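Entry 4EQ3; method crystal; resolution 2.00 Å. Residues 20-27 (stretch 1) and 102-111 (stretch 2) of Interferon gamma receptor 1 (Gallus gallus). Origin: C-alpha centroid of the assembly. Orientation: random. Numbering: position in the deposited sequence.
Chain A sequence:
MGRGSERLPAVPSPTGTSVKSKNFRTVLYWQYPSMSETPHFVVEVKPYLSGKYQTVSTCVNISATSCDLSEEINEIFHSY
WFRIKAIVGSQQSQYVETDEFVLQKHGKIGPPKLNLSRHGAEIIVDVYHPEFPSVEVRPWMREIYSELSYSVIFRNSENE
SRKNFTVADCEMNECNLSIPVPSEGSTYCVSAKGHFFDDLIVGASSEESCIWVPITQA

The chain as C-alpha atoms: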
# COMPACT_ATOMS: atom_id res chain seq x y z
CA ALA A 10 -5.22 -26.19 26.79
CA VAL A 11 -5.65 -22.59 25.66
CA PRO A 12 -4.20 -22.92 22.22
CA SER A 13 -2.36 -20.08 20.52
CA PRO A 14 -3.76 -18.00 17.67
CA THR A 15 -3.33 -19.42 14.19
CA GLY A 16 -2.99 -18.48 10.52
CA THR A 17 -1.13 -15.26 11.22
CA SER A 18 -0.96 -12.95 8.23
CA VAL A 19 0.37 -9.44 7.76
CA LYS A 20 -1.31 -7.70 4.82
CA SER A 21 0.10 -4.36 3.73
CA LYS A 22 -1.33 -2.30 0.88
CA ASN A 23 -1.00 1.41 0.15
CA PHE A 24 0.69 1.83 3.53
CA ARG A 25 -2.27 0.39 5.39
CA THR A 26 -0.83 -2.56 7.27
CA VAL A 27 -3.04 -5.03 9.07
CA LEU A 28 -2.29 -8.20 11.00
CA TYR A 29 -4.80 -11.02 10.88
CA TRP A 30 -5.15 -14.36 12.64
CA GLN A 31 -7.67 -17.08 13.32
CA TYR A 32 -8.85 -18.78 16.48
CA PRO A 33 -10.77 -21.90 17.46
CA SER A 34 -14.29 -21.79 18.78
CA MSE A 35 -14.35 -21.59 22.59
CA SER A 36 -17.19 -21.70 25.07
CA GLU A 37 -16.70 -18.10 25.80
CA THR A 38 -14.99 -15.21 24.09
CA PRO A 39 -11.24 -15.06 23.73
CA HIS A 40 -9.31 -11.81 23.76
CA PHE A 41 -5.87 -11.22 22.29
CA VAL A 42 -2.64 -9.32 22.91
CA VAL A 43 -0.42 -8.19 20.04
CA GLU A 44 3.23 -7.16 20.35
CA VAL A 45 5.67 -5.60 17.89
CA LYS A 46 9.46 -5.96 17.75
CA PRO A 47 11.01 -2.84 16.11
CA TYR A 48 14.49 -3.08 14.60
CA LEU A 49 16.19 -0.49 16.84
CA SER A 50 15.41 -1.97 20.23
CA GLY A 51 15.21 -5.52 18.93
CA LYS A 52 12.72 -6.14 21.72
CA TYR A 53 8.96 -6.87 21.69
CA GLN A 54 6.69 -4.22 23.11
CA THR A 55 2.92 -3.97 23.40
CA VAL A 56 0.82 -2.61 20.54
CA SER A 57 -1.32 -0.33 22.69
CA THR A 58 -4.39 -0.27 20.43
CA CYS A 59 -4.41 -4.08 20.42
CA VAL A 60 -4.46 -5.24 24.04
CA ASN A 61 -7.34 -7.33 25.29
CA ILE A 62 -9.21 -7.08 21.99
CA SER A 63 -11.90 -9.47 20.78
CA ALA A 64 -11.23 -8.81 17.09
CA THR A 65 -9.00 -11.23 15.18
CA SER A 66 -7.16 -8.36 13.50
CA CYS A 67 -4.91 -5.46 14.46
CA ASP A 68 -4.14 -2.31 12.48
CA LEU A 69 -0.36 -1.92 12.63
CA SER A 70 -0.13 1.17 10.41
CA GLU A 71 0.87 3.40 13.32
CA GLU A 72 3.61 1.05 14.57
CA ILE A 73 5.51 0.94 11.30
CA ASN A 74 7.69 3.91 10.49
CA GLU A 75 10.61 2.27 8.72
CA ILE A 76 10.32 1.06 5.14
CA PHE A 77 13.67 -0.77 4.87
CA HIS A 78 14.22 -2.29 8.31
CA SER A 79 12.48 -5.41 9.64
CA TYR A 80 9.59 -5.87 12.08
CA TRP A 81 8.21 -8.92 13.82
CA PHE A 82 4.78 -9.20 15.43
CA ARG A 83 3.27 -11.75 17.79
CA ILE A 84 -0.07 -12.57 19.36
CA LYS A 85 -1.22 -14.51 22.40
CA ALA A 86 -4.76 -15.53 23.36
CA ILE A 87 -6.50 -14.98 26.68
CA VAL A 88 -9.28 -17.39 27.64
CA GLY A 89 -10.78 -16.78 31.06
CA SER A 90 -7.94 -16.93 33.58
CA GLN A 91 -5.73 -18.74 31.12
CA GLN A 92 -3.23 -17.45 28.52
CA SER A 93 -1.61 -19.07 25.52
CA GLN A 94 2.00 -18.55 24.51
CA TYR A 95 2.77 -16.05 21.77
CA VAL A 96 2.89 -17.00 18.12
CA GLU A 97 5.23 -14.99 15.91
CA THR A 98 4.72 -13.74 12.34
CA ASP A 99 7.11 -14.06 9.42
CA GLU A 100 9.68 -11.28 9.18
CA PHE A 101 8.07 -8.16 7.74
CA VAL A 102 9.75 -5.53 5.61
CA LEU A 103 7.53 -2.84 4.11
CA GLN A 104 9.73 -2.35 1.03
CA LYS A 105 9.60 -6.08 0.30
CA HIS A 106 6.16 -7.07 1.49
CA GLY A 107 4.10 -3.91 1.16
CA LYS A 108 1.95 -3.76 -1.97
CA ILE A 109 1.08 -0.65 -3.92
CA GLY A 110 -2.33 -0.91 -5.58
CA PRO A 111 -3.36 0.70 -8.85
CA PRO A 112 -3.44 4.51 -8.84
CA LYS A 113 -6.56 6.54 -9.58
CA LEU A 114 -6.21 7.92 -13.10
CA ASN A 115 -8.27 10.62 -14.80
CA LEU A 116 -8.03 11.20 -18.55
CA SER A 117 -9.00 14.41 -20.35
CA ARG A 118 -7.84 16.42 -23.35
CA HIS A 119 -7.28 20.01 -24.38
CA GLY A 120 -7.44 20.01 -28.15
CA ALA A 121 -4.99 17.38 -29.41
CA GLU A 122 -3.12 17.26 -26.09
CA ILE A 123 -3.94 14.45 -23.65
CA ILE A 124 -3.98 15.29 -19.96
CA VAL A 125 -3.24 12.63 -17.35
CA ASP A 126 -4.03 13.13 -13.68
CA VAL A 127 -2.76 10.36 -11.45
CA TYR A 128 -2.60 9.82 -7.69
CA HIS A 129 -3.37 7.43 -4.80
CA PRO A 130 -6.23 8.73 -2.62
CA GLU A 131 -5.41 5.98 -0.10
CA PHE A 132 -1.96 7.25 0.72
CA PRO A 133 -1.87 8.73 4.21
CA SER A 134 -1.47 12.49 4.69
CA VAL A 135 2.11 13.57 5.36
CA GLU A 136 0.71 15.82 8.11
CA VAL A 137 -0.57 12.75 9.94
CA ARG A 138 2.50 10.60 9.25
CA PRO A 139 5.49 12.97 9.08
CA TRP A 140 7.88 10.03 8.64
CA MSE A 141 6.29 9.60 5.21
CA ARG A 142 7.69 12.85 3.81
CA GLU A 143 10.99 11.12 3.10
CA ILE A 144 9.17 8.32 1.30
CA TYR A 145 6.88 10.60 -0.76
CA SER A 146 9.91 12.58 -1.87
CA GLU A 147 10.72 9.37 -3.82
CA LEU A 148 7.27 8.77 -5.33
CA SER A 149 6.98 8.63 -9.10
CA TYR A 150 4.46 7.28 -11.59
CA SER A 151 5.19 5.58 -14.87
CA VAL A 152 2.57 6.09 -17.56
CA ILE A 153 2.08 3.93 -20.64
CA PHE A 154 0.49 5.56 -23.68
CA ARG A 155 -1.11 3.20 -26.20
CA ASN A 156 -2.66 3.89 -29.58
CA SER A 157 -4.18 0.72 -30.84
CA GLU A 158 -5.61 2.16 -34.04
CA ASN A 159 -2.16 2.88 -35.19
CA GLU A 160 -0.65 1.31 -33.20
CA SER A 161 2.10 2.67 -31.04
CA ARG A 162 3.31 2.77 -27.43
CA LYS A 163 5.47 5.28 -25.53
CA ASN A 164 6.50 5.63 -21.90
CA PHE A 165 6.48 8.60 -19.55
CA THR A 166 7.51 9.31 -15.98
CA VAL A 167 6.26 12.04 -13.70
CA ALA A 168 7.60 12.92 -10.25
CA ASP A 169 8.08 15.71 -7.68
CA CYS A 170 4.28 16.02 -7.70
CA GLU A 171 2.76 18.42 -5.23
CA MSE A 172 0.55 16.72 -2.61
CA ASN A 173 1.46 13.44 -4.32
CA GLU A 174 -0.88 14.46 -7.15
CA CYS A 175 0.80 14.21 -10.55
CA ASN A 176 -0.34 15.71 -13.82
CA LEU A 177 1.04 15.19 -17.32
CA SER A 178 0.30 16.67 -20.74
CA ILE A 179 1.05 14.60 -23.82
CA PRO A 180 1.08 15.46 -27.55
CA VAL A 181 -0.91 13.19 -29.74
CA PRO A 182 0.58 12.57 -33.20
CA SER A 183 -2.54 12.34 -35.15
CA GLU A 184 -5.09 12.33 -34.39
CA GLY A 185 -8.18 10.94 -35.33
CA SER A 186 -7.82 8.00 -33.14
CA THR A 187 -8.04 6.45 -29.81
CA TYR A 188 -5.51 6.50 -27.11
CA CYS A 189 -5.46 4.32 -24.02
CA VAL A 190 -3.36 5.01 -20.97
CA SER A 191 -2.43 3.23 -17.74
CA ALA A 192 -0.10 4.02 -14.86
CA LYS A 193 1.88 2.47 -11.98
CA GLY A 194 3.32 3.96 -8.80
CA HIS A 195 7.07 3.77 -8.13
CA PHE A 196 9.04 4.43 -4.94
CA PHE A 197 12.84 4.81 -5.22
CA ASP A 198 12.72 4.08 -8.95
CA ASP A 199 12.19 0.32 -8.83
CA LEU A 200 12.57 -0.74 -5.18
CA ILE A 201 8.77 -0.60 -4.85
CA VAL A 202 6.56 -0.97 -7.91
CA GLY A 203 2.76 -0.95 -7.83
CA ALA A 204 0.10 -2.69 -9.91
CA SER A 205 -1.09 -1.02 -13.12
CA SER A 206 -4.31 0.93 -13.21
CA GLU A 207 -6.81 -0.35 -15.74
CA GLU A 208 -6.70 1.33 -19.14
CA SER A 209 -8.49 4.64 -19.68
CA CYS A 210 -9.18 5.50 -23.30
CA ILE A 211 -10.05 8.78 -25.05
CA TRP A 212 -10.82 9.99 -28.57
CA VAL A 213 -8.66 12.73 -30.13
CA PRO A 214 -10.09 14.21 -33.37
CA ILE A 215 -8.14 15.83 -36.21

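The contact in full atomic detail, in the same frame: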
# COMPACT_ATOMS: atom_id res chain seq x y z
N LYS A 20 -0.94 -8.20 6.14
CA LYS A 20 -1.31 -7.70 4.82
C LYS A 20 -1.08 -6.21 4.77
O LYS A 20 -1.65 -5.46 5.56
CB LYS A 20 -2.78 -7.99 4.56
CG LYS A 20 -3.13 -9.45 4.66
CD LYS A 20 -2.47 -10.25 3.55
CE LYS A 20 -3.14 -9.96 2.22
NZ LYS A 20 -2.95 -11.09 1.27
N SER A 21 -0.25 -5.76 3.84
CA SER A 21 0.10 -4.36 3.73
C SER A 21 -0.14 -3.88 2.32
O SER A 21 0.43 -4.40 1.37
CB SER A 21 1.57 -4.14 4.10
OG SER A 21 1.92 -2.78 3.97
N LYS A 22 -1.04 -2.93 2.16
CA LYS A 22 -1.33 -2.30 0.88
C LYS A 22 -1.57 -0.81 0.97
O LYS A 22 -2.39 -0.41 1.75
CB LYS A 22 -2.51 -2.99 0.21
CG LYS A 22 -2.93 -2.52 -1.16
CD LYS A 22 -2.95 -3.62 -2.09
CE LYS A 22 -4.32 -3.91 -2.69
NZ LYS A 22 -4.55 -5.34 -2.96
N ASN A 23 -0.85 -0.04 0.16
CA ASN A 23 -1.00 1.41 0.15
C ASN A 23 -0.71 1.99 1.52
O ASN A 23 -1.29 3.00 1.92
CB ASN A 23 -2.40 1.80 -0.30
CG ASN A 23 -2.65 1.48 -1.75
OD1 ASN A 23 -3.80 1.33 -2.18
ND2 ASN A 23 -1.58 1.37 -2.52
N PHE A 24 0.21 1.34 2.23
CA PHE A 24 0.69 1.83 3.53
C PHE A 24 -0.31 1.62 4.65
O PHE A 24 -0.11 2.11 5.76
CB PHE A 24 1.13 3.29 3.42
CG PHE A 24 2.27 3.49 2.47
CD1 PHE A 24 3.57 3.17 2.85
CD2 PHE A 24 2.05 3.97 1.19
CE1 PHE A 24 4.63 3.36 1.97
CE2 PHE A 24 3.10 4.15 0.31
CZ PHE A 24 4.39 3.84 0.70
N ARG A 25 -1.40 0.91 4.35
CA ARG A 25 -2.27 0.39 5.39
C ARG A 25 -1.82 -1.03 5.69
O ARG A 25 -1.93 -1.93 4.85
CB ARG A 25 -3.74 0.42 4.95
CG ARG A 25 -4.73 -0.01 6.04
CD ARG A 25 -4.90 1.04 7.16
NE ARG A 25 -5.63 2.23 6.74
CZ ARG A 25 -6.16 3.13 7.58
NH1 ARG A 25 -6.81 4.18 7.11
NH2 ARG A 25 -6.06 2.96 8.89
N THR A 26 -1.30 -1.24 6.89
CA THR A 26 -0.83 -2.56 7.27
C THR A 26 -1.69 -3.16 8.36
O THR A 26 -1.88 -2.56 9.42
CB THR A 26 0.63 -2.52 7.75
OG1 THR A 26 1.44 -1.92 6.75
CG2 THR A 26 1.13 -3.92 8.04
N VAL A 27 -2.19 -4.36 8.10
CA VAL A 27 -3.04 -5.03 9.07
C VAL A 27 -2.63 -6.47 9.31
O VAL A 27 -2.29 -7.20 8.37
CB VAL A 27 -4.53 -4.96 8.67
CG1 VAL A 27 -5.40 -5.36 9.85
CG2 VAL A 27 -4.90 -3.57 8.21
N VAL A 102 9.05 -6.70 6.11
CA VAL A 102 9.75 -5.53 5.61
C VAL A 102 8.86 -4.81 4.61
O VAL A 102 8.50 -5.38 3.58
CB VAL A 102 11.04 -5.95 4.90
CG1 VAL A 102 11.80 -4.73 4.46
CG2 VAL A 102 11.89 -6.81 5.83
N LEU A 103 8.49 -3.58 4.92
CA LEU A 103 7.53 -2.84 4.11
C LEU A 103 7.94 -2.75 2.64
O LEU A 103 7.12 -2.94 1.76
CB LEU A 103 7.28 -1.44 4.69
CG LEU A 103 6.18 -0.62 3.99
CD1 LEU A 103 4.82 -1.32 4.09
CD2 LEU A 103 6.11 0.77 4.58
N GLN A 104 9.22 -2.47 2.39
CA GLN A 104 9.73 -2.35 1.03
C GLN A 104 9.58 -3.65 0.24
O GLN A 104 9.42 -3.64 -0.98
CB GLN A 104 11.22 -1.94 1.05
CG GLN A 104 11.90 -1.93 -0.31
CD GLN A 104 12.51 -3.27 -0.68
OE1 GLN A 104 13.15 -3.91 0.14
NE2 GLN A 104 12.30 -3.69 -1.92
N LYS A 105 9.66 -4.78 0.94
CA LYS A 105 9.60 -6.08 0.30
C LYS A 105 8.17 -6.58 0.25
O LYS A 105 7.72 -7.10 -0.77
CB LYS A 105 10.45 -7.10 1.06
CG LYS A 105 11.94 -6.80 1.06
CD LYS A 105 12.68 -7.76 1.99
CE LYS A 105 12.43 -9.22 1.64
NZ LYS A 105 13.12 -10.15 2.59
N HIS A 106 7.46 -6.43 1.36
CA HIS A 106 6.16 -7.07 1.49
C HIS A 106 4.97 -6.16 1.26
O HIS A 106 3.87 -6.63 1.01
CB HIS A 106 6.06 -7.75 2.85
CG HIS A 106 7.19 -8.70 3.13
ND1 HIS A 106 7.50 -9.74 2.29
CD2 HIS A 106 8.08 -8.76 4.15
CE1 HIS A 106 8.54 -10.40 2.77
NE2 HIS A 106 8.90 -9.83 3.91
N GLY A 107 5.19 -4.85 1.35
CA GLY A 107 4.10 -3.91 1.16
C GLY A 107 3.69 -3.79 -0.29
O GLY A 107 4.55 -3.61 -1.16
N LYS A 108 2.40 -3.87 -0.58
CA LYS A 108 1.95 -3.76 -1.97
C LYS A 108 1.48 -2.35 -2.25
O LYS A 108 0.95 -1.69 -1.36
CB LYS A 108 0.82 -4.75 -2.27
CG LYS A 108 1.23 -6.21 -2.38
CD LYS A 108 0.15 -7.03 -3.08
CE LYS A 108 0.11 -8.46 -2.55
NZ LYS A 108 -0.96 -9.28 -3.21
N ILE A 109 1.67 -1.91 -3.48
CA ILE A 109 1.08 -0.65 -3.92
C ILE A 109 0.03 -0.94 -5.00
O ILE A 109 0.35 -1.42 -6.09
CB ILE A 109 2.16 0.32 -4.44
CG1 ILE A 109 3.14 0.67 -3.32
CG2 ILE A 109 1.53 1.59 -5.01
CD1 ILE A 109 2.51 1.43 -2.18
N GLY A 110 -1.23 -0.67 -4.66
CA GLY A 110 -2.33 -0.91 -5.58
C GLY A 110 -2.39 0.05 -6.75
O GLY A 110 -1.63 1.02 -6.82
N PRO A 111 -3.31 -0.19 -7.69
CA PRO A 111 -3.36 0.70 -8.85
C PRO A 111 -3.68 2.14 -8.43
O PRO A 111 -4.43 2.36 -7.47
CB PRO A 111 -4.48 0.11 -9.71
CG PRO A 111 -5.28 -0.75 -8.79
CD PRO A 111 -4.32 -1.25 -7.74
O HOH W 1 1.50 -7.42 2.24
O HOH W 2 1.76 -1.03 1.73

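What holds the two stretches in register? A single bridge pairs Lys22 with Lys108, and both of its hydrogen bonds use the backbone of Lys108. Lys108 N donates to Ser21 O at 2.8 Å, almost linearly, and Lys108 O accepts from Asn23 N at 2.9 Å. Lys108 O also receives a CA-H...O contact from Lys22 CA, 3.3 Å away. The other edge of the Lys22 strand is occupied by its hairpin partner: Lys22 N donates to Arg25 O at 3.0 Å and Arg25 N to Lys22 O at 3.1 Å, closing a type I' turn in which Asn23 and Phe24 both take positive phi.

Why does Ser21 adopt the t rotamer? Its CA-to-CB bond points toward the second stretch, and chi1 of 179° sets the hydroxyl among three neighbours. Ser21 OG and Thr26 OG1, which takes the m rotamer, are hydrogen-bonded at 2.9 Å across the hairpin. Water 2 lies 2.8 Å from Ser21 OG and is also bonded to Phe24 N and Lys108 O, so it links the serine to the turn and to the second stretch. The third neighbour is apolar: Leu103 CD1 packs 3.2 Å from Ser21 OG, a close approach in a buried site.

How do the apolar side chains reach one another? Phe24 and Leu103 both leave their backbones sideways, and Ile109 starts out away, yet the ends of all three come nearer to the opposing stretch. With chi1 at -62° (m), the Phe24 ring touches both aliphatic side chains. Leu103, in the t, p rotamer, brings CD2 to 3.9 Å from Phe24 CD1, at the ring edge. Ile109 is m at both chi angles, a combination that swings its CD1 to 3.7 Å from Phe24 CE2.

What do the lysines and glycines contribute? Lys22 and Lys108 are exposed, but the bridge brings their aliphatic portions together, Lys22 CD lying 3.9 Å from Lys108 CB. The end of Lys108 then leads away from the first stretch. Gly107 follows the short helix, and its N donates to Leu103 O at 2.7 Å; a CB on this residue would fall 2.7 Å from that same Leu103 O. At Gly110, a CB would point toward the first stretch but be crowded by Pro111 CD at 3.0 Å. The Asn23 side chain, with chi1 at -68° (m), turns its end toward this glycine.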